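PDB 1ZSO: uncharacterized protein, which is of unknown function but may bind zinc. Local coordinates for residues I16-E21 with Y157-E162; N89-E94 with R102-F107; K24-D29 with N121-E126. All blocks are in the same frame, centred on the assembly; numbering follows the deposited sequence.

All three contacts belong to an all-beta chain with two antiparallel sheets, and all are partly buried. Interaction 1 pairs neighbouring strands of the six-stranded sheet, and interaction 3 pairs neighbouring strands of the four-stranded one. Both rest on paired main-chain bonds, each interrupted by a beta bulge, and have a buried apolar side and a more exposed, charged one. Interaction 2 joins an edge strand of the smaller sheet to the larger. Its main-chain bonding is sparse; ring, sulfur and guanidinium contacts do most of the work. Its centre lies about 8 Å from the chain centre. Interaction 1 lies farthest out, about 14 Å between centres, with the most exposed residues. Interaction 2 touches both others.

Interaction 1 (I16-E21 with Y157-E162); sequences IKAELE and YNLEYE
Lys17 and Glu160 face each other as a hydrogen-bonded pair of antiparallel strands in the six-stranded sheet. Their main chains exchange two bonds, Lys17 N to Glu160 O at 2.9 Å and Glu160 N to Lys17 O at 2.8 Å. A second such pair, Glu19 with Tyr157, has its own two bonds. Between the pairs the register slips by one residue, which makes a beta bulge at the corner near Asn158.

The side chains of Lys17 and Glu160 lie side by side and point the same way. Lys17 starts with CG anti to the backbone N (chi1 178°) and stays extended to NZ. The methylene Lys17 CE comes 3.6 Å from Glu160 OE2. Lys17 NZ is 4.0 Å from Glu160 OE2, too far for a salt bridge, so the opposite charges probably attract only loosely. Glu19 and Tyr157 continue this face. Their side chains cross at a slant and touch through their CB atoms. The Tyr157 ring has its edge toward Glu19 O, which lies near the ring plane.

Ile16, Ala18 and Leu159 are buried. Leu159 CG is anti to the backbone N (chi1 169°), and chi2 of 70° then places CD1. Leu159 CD1 bridges Ala18 CB at 4.0 Å and Ile16 CB at 4.2 Å. Ile16 and Tyr161 form a non-hydrogen-bonded pair, where Ile16 CA also makes a CA-H...O contact with Glu160 O. The Tyr161 ring leads away from this strand. It meets Phe117 edge-to-face, and its hydroxyl bonds to Gln141. On the other side of strand 9-21, Ala18 N bonds to Tyr93 OH and Ile16 pairs with Arg102. What Tyr161 gives to Ile16 is its CB: Tyr161 CB packs 4.1 Å from Ile16 CG2.

Interaction 2 (N89-E94 with R102-F107); sequences NSCSYE and RDFASF
A turn leading into an edge strand of the smaller sheet is laid across strand 102-110 of the larger sheet, where Cys91 meets Phe104. The strand axes run nearly antiparallel but stay 7.4 Å apart, so this is no regular strand pairing. One main-chain hydrogen bond crosses, Cys91 N to Phe104 O at 2.7 Å.

Phe104 CG is anti to the backbone N (chi1 -167°). This carries the Phe104 ring across to Cys91, with one face against its CA. Cys91 CA stands 3.7 Å from the Phe104 ring centroid, displaced toward the rim, in a CH-pi contact. Cys91 SG approaches the same Phe104 ring obliquely, 4.9 Å from its centroid, and also packs on Ala105 CB. A water links Ser90 OG to Ser106 N.

Arg102 reaches across in an extended chain toward Ser92 and Glu94. Ser92 O sits over one face of the Arg102 guanidinium, 3.2 Å above its plane. Glu94 OE2 forms a long salt bridge with Arg102 NH2 at 3.4 Å, and the carboxylate and guanidinium planes are 68° apart. The hydrogen bond in this pair is weak. Arg102 NH1 has a firmer partner in Asn97 OD1. Arg102 CB meets Tyr93 CE1 at the ring edge, 3.8 Å away, and the two side chains slide past each other in opposite directions. The Tyr93 hydroxyl bonds to Glu100 O.

Cys91 also packs on Cys28. Phe104, whose O accepts from Cys91 N, faces Val14 together with Ala105: a classic beta bulge, met here by the turn into the smaller sheet's edge strand.

Interaction 3 (K24-D29 with N121-E126); sequences KRLFCD and NNFIVE
Arg25 and Phe27 both place CG between the backbone N and the carbonyl carbon (chi1 53° and 63°), and Glu126 has CG anti to its N. Arg25, Phe27 and Glu126 lie on the same face of an antiparallel strand pair; these torsions set where each CG goes. Arg25 grips Glu126 side-on. Arg25 NE lies 3.1 Å and Arg25 NH2 3.3 Å from Glu126 OE1, in the guanidinium plane. NE meets OE1 nearly along its C-O bond, while NH2 comes from above the carboxylate plane.

Ile124 CB, 3.9 Å from the Phe27 ring centroid, and Arg25 NH1, 3.1 Å above the ring plane, lie over opposite faces, both offset toward the rim. Ile124 CG2 closes on Phe27 CZ at 3.4 Å. Opposite this face, Leu26 CD1 touches both Val125 CG2 and Phe123 CB, each at 3.7 Å.

Main-chain bonds pair Phe27 with Ile124. Lys24 and Arg25 both face Glu126 in a classic beta bulge; Lys24 N to Glu126 O is 2.9 Å, and the bond from Arg25 N is weak.

Strand 23-27 is flanked by strand 92-94, and strand 123-127 by strand 132-136. Leu26 and Val125 also pack on Ile156 of strand 152-163.

Interaction 1 (I16-E21 with Y157-E162)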
loop_
_atom_site.group_PDB
_atom_site.type_symbol
_atom_site.label_atom_id
_atom_site.label_comp_id
_atom_site.label_asym_id
_atom_site.label_seq_id
_atom_site.Cartn_x
_atom_site.Cartn_y
_atom_site.Cartn_z
ATOM N N ILE B 16 -24.174 -0.466 -2.919
ATOM C CA ILE B 16 -24.706 0.661 -2.208
ATOM C C ILE B 16 -26.186 0.930 -2.507
ATOM O O ILE B 16 -26.750 0.487 -3.521
ATOM C CB ILE B 16 -23.886 1.953 -2.457
ATOM C CG1 ILE B 16 -24.235 2.589 -3.799
ATOM C CG2 ILE B 16 -22.392 1.681 -2.390
ATOM C CD1 ILE B 16 -23.521 3.923 -3.982
ATOM N N LYS B 17 -26.766 1.716 -1.604
ATOM C CA LYS B 17 -28.164 2.150 -1.636
ATOM C C LYS B 17 -28.214 3.538 -0.967
ATOM O O LYS B 17 -27.603 3.762 0.058
ATOM C CB LYS B 17 -29.011 1.146 -0.857
ATOM C CG LYS B 17 -30.479 1.461 -0.744
ATOM C CD LYS B 17 -31.149 0.307 -0.019
ATOM C CE LYS B 17 -32.460 0.694 0.604
ATOM N NZ LYS B 17 -33.148 -0.567 1.154
ATOM N N ALA B 18 -28.928 4.473 -1.555
ATOM C CA ALA B 18 -29.071 5.784 -0.938
ATOM C C ALA B 18 -30.304 6.412 -1.524
ATOM O O ALA B 18 -30.728 6.067 -2.639
ATOM C CB ALA B 18 -27.845 6.675 -1.195
ATOM N N GLU B 19 -30.888 7.289 -0.718
ATOM C CA GLU B 19 -32.083 8.037 -1.069
ATOM C C GLU B 19 -31.655 9.393 -1.684
ATOM O O GLU B 19 -30.830 10.134 -1.111
ATOM C CB GLU B 19 -32.952 8.162 0.206
ATOM C CG GLU B 19 -33.959 9.292 0.244
ATOM C CD GLU B 19 -34.881 9.197 1.476
ATOM O OE1 GLU B 19 -34.559 8.421 2.410
ATOM O OE2 GLU B 19 -35.927 9.889 1.506
ATOM N N LEU B 20 -32.199 9.675 -2.865
ATOM C CA LEU B 20 -31.714 10.749 -3.716
ATOM C C LEU B 20 -32.704 11.877 -3.834
ATOM O O LEU B 20 -33.892 11.668 -4.056
ATOM C CB LEU B 20 -31.411 10.247 -5.119
ATOM C CG LEU B 20 -30.408 9.112 -5.244
ATOM C CD1 LEU B 20 -30.207 8.738 -6.698
ATOM C CD2 LEU B 20 -29.088 9.459 -4.544
ATOM N N GLU B 21 -32.173 13.080 -3.663
ATOM C CA GLU B 21 -32.928 14.299 -3.844
ATOM C C GLU B 21 -32.215 15.140 -4.914
ATOM O O GLU B 21 -31.114 15.658 -4.695
ATOM C CB GLU B 21 -33.069 15.038 -2.506
ATOM C CG GLU B 21 -33.565 16.480 -2.613
ATOM C CD GLU B 21 -35.086 16.634 -2.727
ATOM O OE1 GLU B 21 -35.812 15.613 -2.904
ATOM O OE2 GLU B 21 -35.543 17.814 -2.631
ATOM N N TYR B 157 -29.071 10.784 1.079
ATOM C CA TYR B 157 -29.476 10.445 2.425
ATOM C C TYR B 157 -29.395 8.958 2.656
ATOM O O TYR B 157 -29.594 8.151 1.743
ATOM C CB TYR B 157 -30.935 10.863 2.656
ATOM C CG TYR B 157 -31.184 12.353 2.621
ATOM C CD1 TYR B 157 -31.293 13.069 3.806
ATOM C CD2 TYR B 157 -31.314 13.039 1.408
ATOM C CE1 TYR B 157 -31.505 14.429 3.800
ATOM C CE2 TYR B 157 -31.515 14.436 1.382
ATOM C CZ TYR B 157 -31.615 15.117 2.581
ATOM O OH TYR B 157 -31.858 16.495 2.615
ATOM N N ASN B 158 -29.138 8.626 3.910
ATOM C CA ASN B 158 -29.176 7.293 4.414
ATOM C C ASN B 158 -28.380 6.409 3.488
ATOM O O ASN B 158 -28.916 5.464 2.920
ATOM C CB ASN B 158 -30.634 6.821 4.566
ATOM C CG ASN B 158 -30.761 5.453 5.281
ATOM O OD1 ASN B 158 -29.827 4.995 5.924
ATOM N ND2 ASN B 158 -31.936 4.822 5.171
ATOM N N LEU B 159 -27.103 6.737 3.302
ATOM C CA LEU B 159 -26.235 5.914 2.434
ATOM C C LEU B 159 -25.975 4.607 3.164
ATOM O O LEU B 159 -25.618 4.606 4.353
ATOM C CB LEU B 159 -24.922 6.641 2.066
ATOM C CG LEU B 159 -23.838 5.777 1.399
ATOM C CD1 LEU B 159 -24.206 5.347 -0.046
ATOM C CD2 LEU B 159 -22.467 6.423 1.471
ATOM N N GLU B 160 -26.244 3.509 2.468
ATOM C CA GLU B 160 -26.087 2.173 2.992
ATOM C C GLU B 160 -25.208 1.383 2.015
ATOM O O GLU B 160 -25.156 1.673 0.813
ATOM C CB GLU B 160 -27.436 1.485 3.129
ATOM C CG GLU B 160 -28.363 2.012 4.214
ATOM C CD GLU B 160 -29.676 1.200 4.316
ATOM O OE1 GLU B 160 -29.708 0.257 5.135
ATOM O OE2 GLU B 160 -30.658 1.483 3.571
ATOM N N TYR B 161 -24.485 0.406 2.538
ATOM C CA TYR B 161 -23.621 -0.359 1.689
ATOM C C TYR B 161 -23.380 -1.751 2.275
ATOM O O TYR B 161 -23.670 -2.022 3.466
ATOM C CB TYR B 161 -22.288 0.393 1.463
ATOM C CG TYR B 161 -21.791 1.078 2.705
ATOM C CD1 TYR B 161 -21.062 0.391 3.676
ATOM C CD2 TYR B 161 -22.070 2.409 2.914
ATOM C CE1 TYR B 161 -20.625 1.038 4.823
ATOM C CE2 TYR B 161 -21.640 3.066 4.048
ATOM C CZ TYR B 161 -20.915 2.384 4.997
ATOM O OH TYR B 161 -20.526 3.100 6.115
ATOM N N GLU B 162 -22.883 -2.639 1.436
ATOM C CA GLU B 162 -22.424 -3.905 1.940
ATOM C C GLU B 162 -21.322 -4.442 1.046
ATOM O O GLU B 162 -21.192 -4.027 -0.108
ATOM C CB GLU B 162 -23.587 -4.890 2.131
ATOM C CG GLU B 162 -24.276 -5.366 0.876
ATOM C CD GLU B 162 -25.510 -6.220 1.191
ATOM O OE1 GLU B 162 -25.582 -7.379 0.737
ATOM O OE2 GLU B 162 -26.408 -5.729 1.912
#

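Interaction 2 (N89-E94 with R102-F107)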
loop_
_atom_site.group_PDB
_atom_site.type_symbol
_atom_site.label_atom_id
_atom_site.label_comp_id
_atom_site.label_asym_id
_atom_site.label_seq_id
_atom_site.Cartn_x
_atom_site.Cartn_y
_atom_site.Cartn_z
ATOM N N ASN B 89 -19.877 1.148 -16.577
ATOM C CA ASN B 89 -20.641 1.886 -15.558
ATOM C C ASN B 89 -20.445 1.345 -14.131
ATOM O O ASN B 89 -21.380 1.310 -13.330
ATOM C CB ASN B 89 -22.117 1.915 -15.895
ATOM C CG ASN B 89 -22.371 2.085 -17.375
ATOM O OD1 ASN B 89 -22.184 3.167 -17.950
ATOM N ND2 ASN B 89 -22.836 1.020 -18.001
ATOM N N SER B 90 -19.223 0.940 -13.818
ATOM C CA SER B 90 -18.832 0.730 -12.453
ATOM C C SER B 90 -18.887 2.103 -11.769
ATOM O O SER B 90 -18.822 3.144 -12.420
ATOM C CB SER B 90 -17.406 0.142 -12.429
ATOM O OG SER B 90 -16.983 -0.292 -11.124
ATOM N N CYS B 91 -19.040 2.098 -10.459
ATOM C CA CYS B 91 -18.861 3.273 -9.645
ATOM C C CYS B 91 -19.804 4.403 -9.979
ATOM O O CYS B 91 -19.397 5.552 -9.887
ATOM C CB CYS B 91 -17.429 3.791 -9.764
ATOM S SG CYS B 91 -16.214 2.688 -9.076
ATOM N N SER B 92 -21.042 4.080 -10.341
ATOM C CA SER B 92 -22.070 5.063 -10.632
ATOM C C SER B 92 -23.403 4.601 -10.006
ATOM O O SER B 92 -23.720 3.428 -10.028
ATOM C CB SER B 92 -22.221 5.232 -12.163
ATOM O OG SER B 92 -22.902 6.437 -12.494
ATOM N N TYR B 93 -24.158 5.534 -9.427
ATOM C CA TYR B 93 -25.494 5.289 -8.902
ATOM C C TYR B 93 -26.369 6.432 -9.380
ATOM O O TYR B 93 -26.053 7.603 -9.234
ATOM C CB TYR B 93 -25.411 5.231 -7.381
ATOM C CG TYR B 93 -26.636 4.733 -6.614
ATOM C CD1 TYR B 93 -26.896 3.389 -6.483
ATOM C CD2 TYR B 93 -27.480 5.633 -5.946
ATOM C CE1 TYR B 93 -27.966 2.949 -5.745
ATOM C CE2 TYR B 93 -28.582 5.203 -5.210
ATOM C CZ TYR B 93 -28.826 3.868 -5.114
ATOM O OH TYR B 93 -29.919 3.426 -4.376
ATOM N N GLU B 94 -27.477 6.095 -9.997
ATOM C CA GLU B 94 -28.176 7.073 -10.804
ATOM C C GLU B 94 -29.590 7.264 -10.281
ATOM O O GLU B 94 -30.062 6.490 -9.466
ATOM C CB GLU B 94 -28.128 6.619 -12.272
ATOM C CG GLU B 94 -26.679 6.536 -12.812
ATOM C CD GLU B 94 -26.475 5.490 -13.903
ATOM O OE1 GLU B 94 -27.438 5.255 -14.685
ATOM O OE2 GLU B 94 -25.351 4.912 -13.992
ATOM N N ARG B 102 -27.603 -1.567 -5.366
ATOM C CA ARG B 102 -26.969 -1.653 -6.676
ATOM C C ARG B 102 -25.459 -1.929 -6.513
ATOM O O ARG B 102 -24.783 -1.347 -5.663
ATOM C CB ARG B 102 -27.278 -0.389 -7.532
ATOM C CG ARG B 102 -26.226 -0.007 -8.612
ATOM C CD ARG B 102 -26.773 0.823 -9.813
ATOM N NE ARG B 102 -25.777 0.940 -10.895
ATOM C CZ ARG B 102 -25.880 1.716 -11.993
ATOM N NH1 ARG B 102 -26.945 2.499 -12.195
ATOM N NH2 ARG B 102 -24.897 1.723 -12.906
ATOM N N ASP B 103 -24.963 -2.856 -7.328
ATOM C CA ASP B 103 -23.548 -3.117 -7.420
ATOM C C ASP B 103 -22.820 -1.842 -7.789
ATOM O O ASP B 103 -23.188 -1.165 -8.749
ATOM C CB ASP B 103 -23.283 -4.204 -8.462
ATOM C CG ASP B 103 -23.703 -5.597 -7.980
ATOM O OD1 ASP B 103 -24.093 -5.708 -6.793
ATOM O OD2 ASP B 103 -23.627 -6.577 -8.774
ATOM N N PHE B 104 -21.789 -1.519 -7.017
ATOM C CA PHE B 104 -21.078 -0.275 -7.189
ATOM C C PHE B 104 -19.666 -0.510 -7.701
ATOM O O PHE B 104 -19.177 0.244 -8.532
ATOM C CB PHE B 104 -21.028 0.497 -5.858
ATOM C CG PHE B 104 -20.579 1.922 -6.009
ATOM C CD1 PHE B 104 -21.415 2.866 -6.576
ATOM C CD2 PHE B 104 -19.298 2.310 -5.629
ATOM C CE1 PHE B 104 -20.992 4.163 -6.766
ATOM C CE2 PHE B 104 -18.881 3.621 -5.811
ATOM C CZ PHE B 104 -19.721 4.541 -6.397
ATOM N N ALA B 105 -18.994 -1.530 -7.177
ATOM C CA ALA B 105 -17.606 -1.799 -7.535
ATOM C C ALA B 105 -17.278 -3.242 -7.210
ATOM O O ALA B 105 -17.728 -3.765 -6.179
ATOM C CB ALA B 105 -16.680 -0.858 -6.811
ATOM N N SER B 106 -16.496 -3.899 -8.063
ATOM C CA SER B 106 -16.067 -5.266 -7.770
ATOM C C SER B 106 -14.546 -5.327 -7.592
ATOM O O SER B 106 -13.813 -4.536 -8.221
ATOM C CB SER B 106 -16.493 -6.213 -8.886
ATOM O OG SER B 106 -17.721 -5.785 -9.447
ATOM N N PHE B 107 -14.099 -6.276 -6.757
ATOM C CA PHE B 107 -12.669 -6.518 -6.511
ATOM C C PHE B 107 -12.310 -7.998 -6.530
ATOM O O PHE B 107 -13.006 -8.816 -5.934
ATOM C CB PHE B 107 -12.256 -5.962 -5.162
ATOM C CG PHE B 107 -12.654 -4.529 -4.951
ATOM C CD1 PHE B 107 -13.936 -4.207 -4.527
ATOM C CD2 PHE B 107 -11.757 -3.505 -5.173
ATOM C CE1 PHE B 107 -14.313 -2.911 -4.369
ATOM C CE2 PHE B 107 -12.151 -2.194 -5.016
ATOM C CZ PHE B 107 -13.415 -1.904 -4.601
HETATM O O HOH W 1 -16.367 -2.686 -10.705
#

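Interaction 3 (K24-D29 with N121-E126)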
loop_
_atom_site.group_PDB
_atom_site.type_symbol
_atom_site.label_atom_id
_atom_site.label_comp_id
_atom_site.label_asym_id
_atom_site.label_seq_id
_atom_site.Cartn_x
_atom_site.Cartn_y
_atom_site.Cartn_z
ATOM N N LYS B 24 -28.623 13.405 -10.200
ATOM C CA LYS B 24 -28.728 12.639 -11.431
ATOM C C LYS B 24 -27.818 11.410 -11.319
ATOM O O LYS B 24 -28.184 10.297 -11.701
ATOM C CB LYS B 24 -28.428 13.519 -12.656
ATOM C CG LYS B 24 -28.279 12.747 -13.948
ATOM C CD LYS B 24 -28.876 13.486 -15.135
ATOM C CE LYS B 24 -29.204 12.485 -16.256
ATOM N NZ LYS B 24 -30.289 12.925 -17.213
ATOM N N ARG B 25 -26.652 11.606 -10.722
ATOM C CA ARG B 25 -25.753 10.496 -10.457
ATOM C C ARG B 25 -24.765 10.875 -9.381
ATOM O O ARG B 25 -24.378 12.040 -9.234
ATOM C CB ARG B 25 -25.001 10.044 -11.727
ATOM C CG ARG B 25 -24.289 11.183 -12.445
ATOM C CD ARG B 25 -23.146 10.725 -13.355
ATOM N NE ARG B 25 -22.678 11.845 -14.179
ATOM C CZ ARG B 25 -21.460 11.981 -14.720
ATOM N NH1 ARG B 25 -20.500 11.071 -14.552
ATOM N NH2 ARG B 25 -21.212 13.067 -15.447
ATOM N N LEU B 26 -24.412 9.850 -8.615
ATOM C CA LEU B 26 -23.336 9.869 -7.661
ATOM C C LEU B 26 -22.295 8.964 -8.281
ATOM O O LEU B 26 -22.648 7.934 -8.873
ATOM C CB LEU B 26 -23.843 9.296 -6.336
ATOM C CG LEU B 26 -22.883 8.915 -5.224
ATOM C CD1 LEU B 26 -22.128 10.093 -4.521
ATOM C CD2 LEU B 26 -23.685 8.118 -4.241
ATOM N N PHE B 27 -21.026 9.356 -8.215
ATOM C CA PHE B 27 -19.978 8.543 -8.805
ATOM C C PHE B 27 -18.649 8.953 -8.266
ATOM O O PHE B 27 -18.557 9.935 -7.530
ATOM C CB PHE B 27 -19.983 8.613 -10.345
ATOM C CG PHE B 27 -19.696 9.988 -10.931
ATOM C CD1 PHE B 27 -20.606 11.026 -10.795
ATOM C CD2 PHE B 27 -18.545 10.206 -11.685
ATOM C CE1 PHE B 27 -20.354 12.264 -11.341
ATOM C CE2 PHE B 27 -18.271 11.439 -12.230
ATOM C CZ PHE B 27 -19.177 12.472 -12.067
ATOM N N CYS B 28 -17.613 8.196 -8.626
ATOM C CA CYS B 28 -16.251 8.580 -8.295
ATOM C C CYS B 28 -15.273 8.374 -9.453
ATOM O O CYS B 28 -15.602 7.736 -10.449
ATOM C CB CYS B 28 -15.805 7.834 -7.065
ATOM S SG CYS B 28 -16.119 6.080 -7.118
ATOM N N ASP B 29 -14.080 8.950 -9.335
ATOM C CA ASP B 29 -13.104 8.907 -10.414
ATOM C C ASP B 29 -11.906 8.029 -10.032
ATOM O O ASP B 29 -11.980 7.249 -9.095
ATOM C CB ASP B 29 -12.666 10.337 -10.764
ATOM C CG ASP B 29 -11.748 10.965 -9.697
ATOM O OD1 ASP B 29 -10.865 11.774 -10.079
ATOM O OD2 ASP B 29 -11.887 10.648 -8.485
ATOM N N ASN B 121 -14.328 10.784 1.079
ATOM C CA ASN B 121 -14.906 12.066 0.689
ATOM C C ASN B 121 -14.360 12.571 -0.622
ATOM O O ASN B 121 -14.107 13.751 -0.771
ATOM C CB ASN B 121 -14.756 13.104 1.813
ATOM C CG ASN B 121 -13.636 12.770 2.759
ATOM O OD1 ASN B 121 -13.877 12.292 3.883
ATOM N ND2 ASN B 121 -12.393 12.987 2.311
ATOM N N ASN B 122 -14.155 11.667 -1.569
ATOM C CA ASN B 122 -13.852 12.099 -2.921
ATOM C C ASN B 122 -14.955 11.656 -3.880
ATOM O O ASN B 122 -14.679 11.322 -5.025
ATOM C CB ASN B 122 -12.471 11.629 -3.516
ATOM C CG ASN B 122 -11.491 11.027 -2.506
ATOM O OD1 ASN B 122 -11.719 9.965 -1.913
ATOM N ND2 ASN B 122 -10.329 11.642 -2.424
ATOM N N PHE B 123 -16.203 11.671 -3.457
ATOM C CA PHE B 123 -17.274 11.371 -4.419
ATOM C C PHE B 123 -17.567 12.610 -5.229
ATOM O O PHE B 123 -17.170 13.699 -4.869
ATOM C CB PHE B 123 -18.550 10.887 -3.741
ATOM C CG PHE B 123 -18.437 9.526 -3.147
ATOM C CD1 PHE B 123 -18.622 8.410 -3.930
ATOM C CD2 PHE B 123 -18.139 9.357 -1.799
ATOM C CE1 PHE B 123 -18.513 7.148 -3.401
ATOM C CE2 PHE B 123 -18.049 8.106 -1.255
ATOM C CZ PHE B 123 -18.250 6.986 -2.064
ATOM N N ILE B 124 -18.226 12.404 -6.358
ATOM C CA ILE B 124 -18.609 13.451 -7.271
ATOM C C ILE B 124 -20.113 13.261 -7.428
ATOM O O ILE B 124 -20.616 12.132 -7.478
ATOM C CB ILE B 124 -17.872 13.356 -8.635
ATOM C CG1 ILE B 124 -16.356 13.225 -8.402
ATOM C CG2 ILE B 124 -18.193 14.591 -9.555
ATOM C CD1 ILE B 124 -15.525 13.025 -9.672
ATOM N N VAL B 125 -20.829 14.380 -7.430
ATOM C CA VAL B 125 -22.248 14.361 -7.690
ATOM C C VAL B 125 -22.584 15.333 -8.822
ATOM O O VAL B 125 -22.080 16.455 -8.868
ATOM C CB VAL B 125 -23.027 14.744 -6.453
ATOM C CG1 VAL B 125 -24.427 15.123 -6.835
ATOM C CG2 VAL B 125 -22.997 13.596 -5.451
ATOM N N GLU B 126 -23.427 14.871 -9.737
ATOM C CA GLU B 126 -24.082 15.749 -10.705
ATOM C C GLU B 126 -25.525 15.853 -10.254
ATOM O O GLU B 126 -26.104 14.839 -9.897
ATOM C CB GLU B 126 -24.028 15.173 -12.123
ATOM C CG GLU B 126 -24.584 16.163 -13.181
ATOM C CD GLU B 126 -24.409 15.682 -14.595
ATOM O OE1 GLU B 126 -24.083 14.488 -14.770
ATOM O OE2 GLU B 126 -24.590 16.503 -15.535
#